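Local coordinates for protein carboxylesterase (Uncultured bacterium, PDB 5GMX) that hydrolyses carboxylic ester bonds as a family VIII carboxylesterase of the beta-lactamase fold and also acts on oxyimino cephalosporins, at residues A[314-319]-A[369-374]; A[346-351]-A[359-364]. One frame throughout, in Å; residues are numbered along the deposited sequence.

Interaction 1 (A[314-319]-A[369-374]); sequences IGVRMR and NIFGDP
Phe371 pushes the far end of its ring against the apolar side chains of Ile314, Val316 and Met318 (a selenomethionine), joining strand 317-320 and the turn before it to the loop between strand 357-363 and helix 374-385, beside the ligand pocket of the serine beta-lactamase fold. Strand 317-320 belongs to the small two-stranded sheet, strand 357-363 to the large one. The ring reaches across because its CG sits between the backbone N and the carbonyl carbon (chi1 53°), a crowded position. Val316 meets it tip to tip at the edge, CG2 lying 4.2 Å from Phe371 CZ. Ile314 also comes to the edge, with its CG2 branch 4.3 Å from Phe371 CE2. Met318 bends at both chi2 and chi3, which carries SE to 4.1 Å from Phe371 CE2 in an oblique Met-aromatic contact. A long, flexible side chain suits this place, since its CB does not point at the ring and only its end comes near.

Beside the ring, Ile370 crosses Ile314 obliquely, the CD1 tip of Ile370 standing 4.2 Å from Ile314 CG2. The side chain of Ile370 is also about 4 Å from the bound phenylmethanesulfonic acid, and Ile314 packs on Tyr160 of the same pocket, so this apolar edge adjoins the ligand site. All the contacts are loose and dispersive, and 143 Å² is buried in all. Gly315 suits its turn, where a side chain would strike the preceding carbonyl O, and the positive phi of Gly372 favours glycine. Beyond Gly372, Asp373 is the N-cap of helix 374-385 and forms a salt bridge with Arg375. Asn369 ND2 donates to Asp373 OD2 at 3.0 Å, with the acceptor near the amide plane but the donor above the carboxylate plane.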
ATOM      1  N   ILE A 314     -14.135  -0.699   8.348  1.00 24.63           N
ATOM      2  CA  ILE A 314     -13.371  -1.870   8.776  1.00 22.75           C
ATOM      3  C   ILE A 314     -13.972  -2.499  10.033  1.00 27.69           C
ATOM      4  O   ILE A 314     -13.960  -3.716  10.195  1.00 25.46           O
ATOM      5  CB  ILE A 314     -11.884  -1.501   9.021  1.00 24.54           C
ATOM      6  CG1 ILE A 314     -11.207  -1.133   7.695  1.00 24.30           C
ATOM      7  CG2 ILE A 314     -11.133  -2.638   9.708  1.00 25.35           C
ATOM      8  CD1 ILE A 314      -9.850  -0.481   7.853  1.00 24.96           C
ATOM      9  N   GLY A 315     -14.531  -1.669  10.906  1.00 29.00           N
ATOM     10  CA  GLY A 315     -15.268  -2.175  12.048  1.00 25.17           C
ATOM     11  C   GLY A 315     -14.451  -2.315  13.319  1.00 29.38           C
ATOM     12  O   GLY A 315     -14.967  -2.773  14.337  1.00 29.02           O
ATOM     13  N   VAL A 316     -13.176  -1.942  13.268  1.00 25.67           N
ATOM     14  CA  VAL A 316     -12.365  -1.924  14.479  1.00 27.29           C
ATOM     15  C   VAL A 316     -11.707  -0.569  14.652  1.00 25.95           C
ATOM     16  O   VAL A 316     -11.762   0.274  13.757  1.00 25.67           O
ATOM     17  CB  VAL A 316     -11.277  -3.023  14.467  1.00 30.57           C
ATOM     18  CG1 VAL A 316     -11.932  -4.405  14.419  1.00 26.77           C
ATOM     19  CG2 VAL A 316     -10.313  -2.828  13.301  1.00 23.90           C
ATOM     20  N   ARG A 317     -11.084  -0.354  15.802  1.00 21.79           N
ATOM     21  CA  ARG A 317     -10.383   0.899  16.026  1.00 22.02           C
ATOM     22  C   ARG A 317      -9.134   0.962  15.139  1.00 23.39           C
ATOM     23  O   ARG A 317      -8.226   0.151  15.277  1.00 24.21           O
ATOM     24  CB  ARG A 317      -9.990   1.056  17.487  1.00 23.96           C
ATOM     25  CG  ARG A 317     -11.136   1.054  18.457  1.00 27.74           C
ATOM     26  CD  ARG A 317     -10.636   1.411  19.845  1.00 31.65           C
ATOM     27  NE  ARG A 317     -10.193   2.801  19.913  1.00 32.88           N
ATOM     28  CZ  ARG A 317      -9.080   3.203  20.521  1.00 34.08           C
ATOM     29  NH1 ARG A 317      -8.283   2.317  21.102  1.00 35.49           N
ATOM     30  NH2 ARG A 317      -8.761   4.491  20.539  1.00 32.37           N
HETATM   31  N   MSE A 318      -9.104   1.916  14.216  1.00 20.01           N
HETATM   32  CA  MSE A 318      -7.944   2.131  13.377  1.00 18.80           C
HETATM   33  C   MSE A 318      -7.231   3.378  13.842  1.00 18.40           C
HETATM   34  O   MSE A 318      -7.868   4.381  14.216  1.00 24.19           O
HETATM   35  CB  MSE A 318      -8.337   2.253  11.906  1.00 18.28           C
HETATM   36  CG  MSE A 318      -9.016   1.025  11.347  1.00 18.64           C
HETATM   37 SE   MSE A 318      -7.738  -0.474  11.288  1.00 46.98          SE
HETATM   38  CE  MSE A 318      -6.546   0.222   9.899  1.00 34.22           C
ATOM     39  N   ARG A 319      -5.906   3.289  13.834  1.00 16.36           N
ATOM     40  CA  ARG A 319      -5.036   4.402  14.158  1.00 15.43           C
ATOM     41  C   ARG A 319      -4.420   4.948  12.870  1.00 15.06           C
ATOM     42  O   ARG A 319      -3.406   4.437  12.385  1.00 17.11           O
ATOM     43  CB  ARG A 319      -3.956   3.961  15.143  1.00 17.83           C
ATOM     44  CG  ARG A 319      -3.143   5.097  15.705  1.00 18.54           C
ATOM     45  CD  ARG A 319      -2.102   4.576  16.665  1.00 22.39           C
ATOM     46  NE  ARG A 319      -1.122   5.605  16.987  1.00 23.54           N
ATOM     47  CZ  ARG A 319       0.169   5.375  17.178  1.00 21.95           C
ATOM     48  NH1 ARG A 319       0.651   4.140  17.085  1.00 19.46           N
ATOM     49  NH2 ARG A 319       0.974   6.385  17.471  1.00 22.09           N
ATOM     50  N   ASN A 369      -8.017 -12.280   5.846  1.00 48.16           N
ATOM     51  CA  ASN A 369      -7.580 -11.145   6.663  1.00 44.75           C
ATOM     52  C   ASN A 369      -7.180  -9.967   5.766  1.00 41.76           C
ATOM     53  O   ASN A 369      -6.824 -10.155   4.599  1.00 31.66           O
ATOM     54  CB  ASN A 369      -6.412 -11.530   7.583  1.00 45.76           C
ATOM     55  CG  ASN A 369      -5.169 -11.968   6.813  1.00 46.90           C
ATOM     56  OD1 ASN A 369      -4.369 -11.137   6.381  1.00 44.98           O
ATOM     57  ND2 ASN A 369      -5.001 -13.277   6.649  1.00 44.74           N
ATOM     58  N   ILE A 370      -7.250  -8.755   6.308  1.00 40.45           N
ATOM     59  CA  ILE A 370      -6.780  -7.575   5.585  1.00 43.03           C
ATOM     60  C   ILE A 370      -5.581  -6.941   6.298  1.00 44.60           C
ATOM     61  O   ILE A 370      -4.980  -5.981   5.798  1.00 36.48           O
ATOM     62  CB  ILE A 370      -7.909  -6.535   5.395  1.00 44.84           C
ATOM     63  CG1 ILE A 370      -8.458  -6.065   6.744  1.00 48.32           C
ATOM     64  CG2 ILE A 370      -9.024  -7.120   4.542  1.00 43.40           C
ATOM     65  CD1 ILE A 370      -9.157  -4.718   6.675  1.00 38.08           C
ATOM     66  N   PHE A 371      -5.253  -7.490   7.469  1.00 36.57           N
ATOM     67  CA  PHE A 371      -3.984  -7.229   8.148  1.00 39.26           C
ATOM     68  C   PHE A 371      -3.738  -8.276   9.246  1.00 41.76           C
ATOM     69  O   PHE A 371      -4.685  -8.870   9.772  1.00 40.89           O
ATOM     70  CB  PHE A 371      -3.942  -5.801   8.730  1.00 40.18           C
ATOM     71  CG  PHE A 371      -5.119  -5.453   9.609  1.00 45.48           C
ATOM     72  CD1 PHE A 371      -5.173  -5.877  10.929  1.00 43.07           C
ATOM     73  CD2 PHE A 371      -6.155  -4.668   9.119  1.00 46.93           C
ATOM     74  CE1 PHE A 371      -6.252  -5.550  11.738  1.00 49.34           C
ATOM     75  CE2 PHE A 371      -7.235  -4.337   9.923  1.00 43.88           C
ATOM     76  CZ  PHE A 371      -7.285  -4.778  11.234  1.00 41.55           C
ATOM     77  N   GLY A 372      -2.468  -8.511   9.570  1.00 44.21           N
ATOM     78  CA  GLY A 372      -2.096  -9.402  10.663  1.00 34.59           C
ATOM     79  C   GLY A 372      -2.103 -10.896  10.380  1.00 34.58           C
ATOM     80  O   GLY A 372      -2.440 -11.687  11.257  1.00 39.78           O
ATOM     81  N   ASP A 373      -1.731 -11.286   9.162  1.00 39.58           N
ATOM     82  CA  ASP A 373      -1.570 -12.703   8.802  1.00 41.13           C
ATOM     83  C   ASP A 373      -0.474 -13.391   9.638  1.00 34.61           C
ATOM     84  O   ASP A 373       0.584 -12.799   9.866  1.00 31.59           O
ATOM     85  CB  ASP A 373      -1.245 -12.828   7.307  1.00 36.85           C
ATOM     86  CG  ASP A 373      -1.389 -14.254   6.782  1.00 40.27           C
ATOM     87  OD1 ASP A 373      -0.587 -15.131   7.176  1.00 41.80           O
ATOM     88  OD2 ASP A 373      -2.292 -14.492   5.952  1.00 36.67           O
ATOM     89  N   PRO A 374      -0.732 -14.638  10.094  1.00 33.87           N
ATOM     90  CA  PRO A 374       0.208 -15.496  10.840  1.00 31.33           C
ATOM     91  C   PRO A 374       1.598 -15.622  10.199  1.00 31.50           C
ATOM     92  O   PRO A 374       2.613 -15.602  10.911  1.00 32.08           O
ATOM     93  CB  PRO A 374      -0.492 -16.859  10.840  1.00 29.33           C
ATOM     94  CG  PRO A 374      -1.928 -16.532  10.770  1.00 31.93           C
ATOM     95  CD  PRO A 374      -2.061 -15.268   9.970  1.00 32.73           C
TER

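Interaction 2 (A[346-351]-A[359-364])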
ATOM      1  N   GLY A 346      -2.869 -11.055   2.730  1.00 20.76           N
ATOM      2  CA  GLY A 346      -1.694 -11.230   3.567  1.00 22.41           C
ATOM      3  C   GLY A 346      -0.466 -10.381   3.261  1.00 18.39           C
ATOM      4  O   GLY A 346       0.440 -10.306   4.096  1.00 15.32           O
ATOM      5  N   SER A 347      -0.409  -9.732   2.099  1.00 12.95           N
ATOM      6  CA  SER A 347       0.769  -8.909   1.809  1.00 15.59           C
ATOM      7  C   SER A 347       0.837  -7.726   2.760  1.00 16.08           C
ATOM      8  O   SER A 347      -0.182  -7.311   3.308  1.00 18.55           O
ATOM      9  CB  SER A 347       0.779  -8.425   0.354  1.00 15.23           C
ATOM     10  OG  SER A 347      -0.227  -7.455   0.125  1.00 17.36           O
ATOM     11  N   PHE A 348       2.038  -7.195   2.976  1.00 12.94           N
ATOM     12  CA  PHE A 348       2.163  -5.991   3.793  1.00 15.24           C
ATOM     13  C   PHE A 348       3.534  -5.375   3.639  1.00 13.35           C
ATOM     14  O   PHE A 348       4.463  -5.999   3.124  1.00 12.79           O
ATOM     15  CB  PHE A 348       1.905  -6.284   5.279  1.00 14.25           C
ATOM     16  CG  PHE A 348       2.958  -7.137   5.908  1.00 18.87           C
ATOM     17  CD1 PHE A 348       2.887  -8.514   5.827  1.00 19.77           C
ATOM     18  CD2 PHE A 348       4.044  -6.562   6.559  1.00 17.34           C
ATOM     19  CE1 PHE A 348       3.869  -9.300   6.394  1.00 17.37           C
ATOM     20  CE2 PHE A 348       5.030  -7.351   7.126  1.00 21.83           C
ATOM     21  CZ  PHE A 348       4.938  -8.720   7.047  1.00 18.89           C
ATOM     22  N   GLY A 349       3.653  -4.143   4.110  1.00 13.95           N
ATOM     23  CA  GLY A 349       4.950  -3.520   4.230  1.00 13.07           C
ATOM     24  C   GLY A 349       4.920  -2.580   5.409  1.00 13.17           C
ATOM     25  O   GLY A 349       3.856  -2.011   5.709  1.00 15.11           O
ATOM     26  N   PHE A 350       6.050  -2.433   6.100  1.00 10.35           N
ATOM     27  CA  PHE A 350       6.121  -1.398   7.135  1.00 10.89           C
ATOM     28  C   PHE A 350       7.534  -0.906   7.430  1.00 11.44           C
ATOM     29  O   PHE A 350       8.537  -1.525   7.056  1.00 10.94           O
ATOM     30  CB  PHE A 350       5.453  -1.878   8.441  1.00 13.26           C
ATOM     31  CG  PHE A 350       6.235  -2.914   9.184  1.00 13.31           C
ATOM     32  CD1 PHE A 350       7.172  -2.538  10.141  1.00 15.73           C
ATOM     33  CD2 PHE A 350       6.039  -4.262   8.925  1.00 14.06           C
ATOM     34  CE1 PHE A 350       7.904  -3.495  10.834  1.00 17.62           C
ATOM     35  CE2 PHE A 350       6.772  -5.231   9.606  1.00 17.48           C
ATOM     36  CZ  PHE A 350       7.705  -4.843  10.563  1.00 21.31           C
ATOM     37  N   ALA A 351       7.585   0.242   8.090  1.00 10.33           N
ATOM     38  CA  ALA A 351       8.818   0.893   8.487  1.00 10.08           C
ATOM     39  C   ALA A 351       8.857   1.132   9.994  1.00 14.22           C
ATOM     40  O   ALA A 351       7.845   1.486  10.613  1.00 14.05           O
ATOM     41  CB  ALA A 351       8.981   2.204   7.744  1.00  8.88           C
HETATM   42  N   MSE A 359      10.345  -3.525   5.994  1.00 10.88           N
HETATM   43  CA  MSE A 359      10.030  -4.913   5.688  1.00 13.52           C
HETATM   44  C   MSE A 359       8.929  -5.022   4.651  1.00 10.44           C
HETATM   45  O   MSE A 359       7.956  -4.251   4.685  1.00 12.60           O
HETATM   46  CB  MSE A 359       9.622  -5.665   6.960  1.00 11.59           C
HETATM   47  CG  MSE A 359       9.351  -7.146   6.714  1.00 21.06           C
HETATM   48 SE   MSE A 359       8.787  -8.161   8.312  1.00 46.36          SE
HETATM   49  CE  MSE A 359      10.183  -7.572   9.545  1.00 20.98           C
ATOM     50  N   GLY A 360       9.075  -5.987   3.743  1.00  9.79           N
ATOM     51  CA  GLY A 360       8.082  -6.200   2.704  1.00  9.95           C
ATOM     52  C   GLY A 360       7.747  -7.664   2.478  1.00 14.43           C
ATOM     53  O   GLY A 360       8.625  -8.522   2.524  1.00 10.51           O
ATOM     54  N   TYR A 361       6.474  -7.956   2.222  1.00 10.39           N
ATOM     55  CA  TYR A 361       6.064  -9.340   2.018  1.00 12.94           C
ATOM     56  C   TYR A 361       4.882  -9.433   1.052  1.00 15.04           C
ATOM     57  O   TYR A 361       3.863  -8.733   1.216  1.00 14.23           O
ATOM     58  CB  TYR A 361       5.752  -9.986   3.372  1.00 14.30           C
ATOM     59  CG  TYR A 361       5.138 -11.366   3.305  1.00 21.24           C
ATOM     60  CD1 TYR A 361       5.783 -12.417   2.653  1.00 19.48           C
ATOM     61  CD2 TYR A 361       3.940 -11.631   3.948  1.00 26.53           C
ATOM     62  CE1 TYR A 361       5.210 -13.686   2.598  1.00 21.02           C
ATOM     63  CE2 TYR A 361       3.375 -12.891   3.927  1.00 29.27           C
ATOM     64  CZ  TYR A 361       3.999 -13.906   3.234  1.00 30.95           C
ATOM     65  OH  TYR A 361       3.398 -15.137   3.217  1.00 31.95           O
ATOM     66  N   ALA A 362       5.042 -10.256   0.015  1.00 14.68           N
ATOM     67  CA  ALA A 362       3.995 -10.390  -1.007  1.00 16.34           C
ATOM     68  C   ALA A 362       3.895 -11.830  -1.499  1.00 18.09           C
ATOM     69  O   ALA A 362       4.908 -12.457  -1.798  1.00 15.80           O
ATOM     70  CB  ALA A 362       4.259  -9.446  -2.177  1.00 12.54           C
HETATM   71  N   MSE A 363       2.674 -12.341  -1.612  1.00 14.33           N
HETATM   72  CA  MSE A 363       2.463 -13.750  -1.921  1.00 17.91           C
HETATM   73  C   MSE A 363       1.188 -13.943  -2.735  1.00 19.77           C
HETATM   74  O   MSE A 363       0.360 -13.040  -2.808  1.00 18.69           O
HETATM   75  CB  MSE A 363       2.403 -14.564  -0.629  1.00 14.41           C
HETATM   76  CG  MSE A 363       1.051 -14.537   0.071  1.00 26.44           C
HETATM   77 SE   MSE A 363       0.350 -12.768   0.615  1.00 36.38          SE
HETATM   78  CE  MSE A 363       1.935 -12.039   1.360  1.00 32.84           C
ATOM     79  N   ASN A 364       1.027 -15.113  -3.353  1.00 18.03           N
ATOM     80  CA  ASN A 364      -0.130 -15.325  -4.214  1.00 21.74           C
ATOM     81  C   ASN A 364      -1.245 -16.185  -3.601  1.00 23.53           C
ATOM     82  O   ASN A 364      -2.331 -16.282  -4.176  1.00 26.33           O
ATOM     83  CB  ASN A 364       0.319 -15.917  -5.557  1.00 22.62           C
ATOM     84  CG  ASN A 364       0.935 -17.301  -5.428  1.00 20.67           C
ATOM     85  OD1 ASN A 364       1.304 -17.740  -4.340  1.00 18.48           O
ATOM     86  ND2 ASN A 364       1.077 -17.981  -6.557  1.00 17.76           N
TER
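With chi1 near 70°, Phe348 and Phe350 both hold CG in the crowded position between backbone N and carbonyl carbon, whereas Met359 and Tyr361 set CG anti to the backbone N (chi1 -177° and 172°). The four side chains share one face of an antiparallel beta hairpin, and these torsions lean the phenyl rings onto their partners. Phe348 CE1 comes within 3.4 Å of Tyr361 CD2, the two rings set obliquely. Met359 runs alongside Phe350, laying CB over one face of that ring and bringing SE to 3.8 Å from Phe350 CE2. The same selenium meets the edge of the Phe348 ring, so a single flexible side chain makes Met-aromatic contacts with two rings.

Paired backbone hydrogen bonds fix the register: Phe348 N to Tyr361 O is 3.0 Å, and Tyr361 N to Phe348 O is 2.9 Å and nearly along the C=O axis. Phe350 and Met359 repeat the pattern. Between them Gly349 faces Gly360 in a non-hydrogen-bonded pair, CA to CA 4.4 Å. Bent Met363 tucks CE 3.4 Å from Ser347 CA and SE near the carbonyl carbon of Gly346, whose backbone angles, with positive phi, call for glycine.

Ser347 OG is hydrogen-bonded to Thr72 OG1, next to pocket residue Ser71. The hairpin lies mid-sheet, between strands 33-40 and 339-342, and its aromatic face packs against helix 374-385 through Ile380, Ala383 and Arg375.

Interaction 2 is core: every touching residue is buried, and backbone hydrogen bonds join neighbouring strands of the large sheet. Interaction 1 lies nearer the surface and bridges strand 317-320 and its turn to a loop through side chains alone, burying about a third as much surface as interaction 2. Both use selenomethionine against phenylalanine, but in 359-364 the selenium sits on the sheet face between two rings, whereas in 314-319 it meets a single ring obliquely. Both strands of interaction 2 fall in the chain between the two segments of interaction 1. The contacts touch where Asn369 OD1 packs 3.9 Å from Gly346 CA, and 369-374 leads from the end of the hairpin strand into helix 374-385.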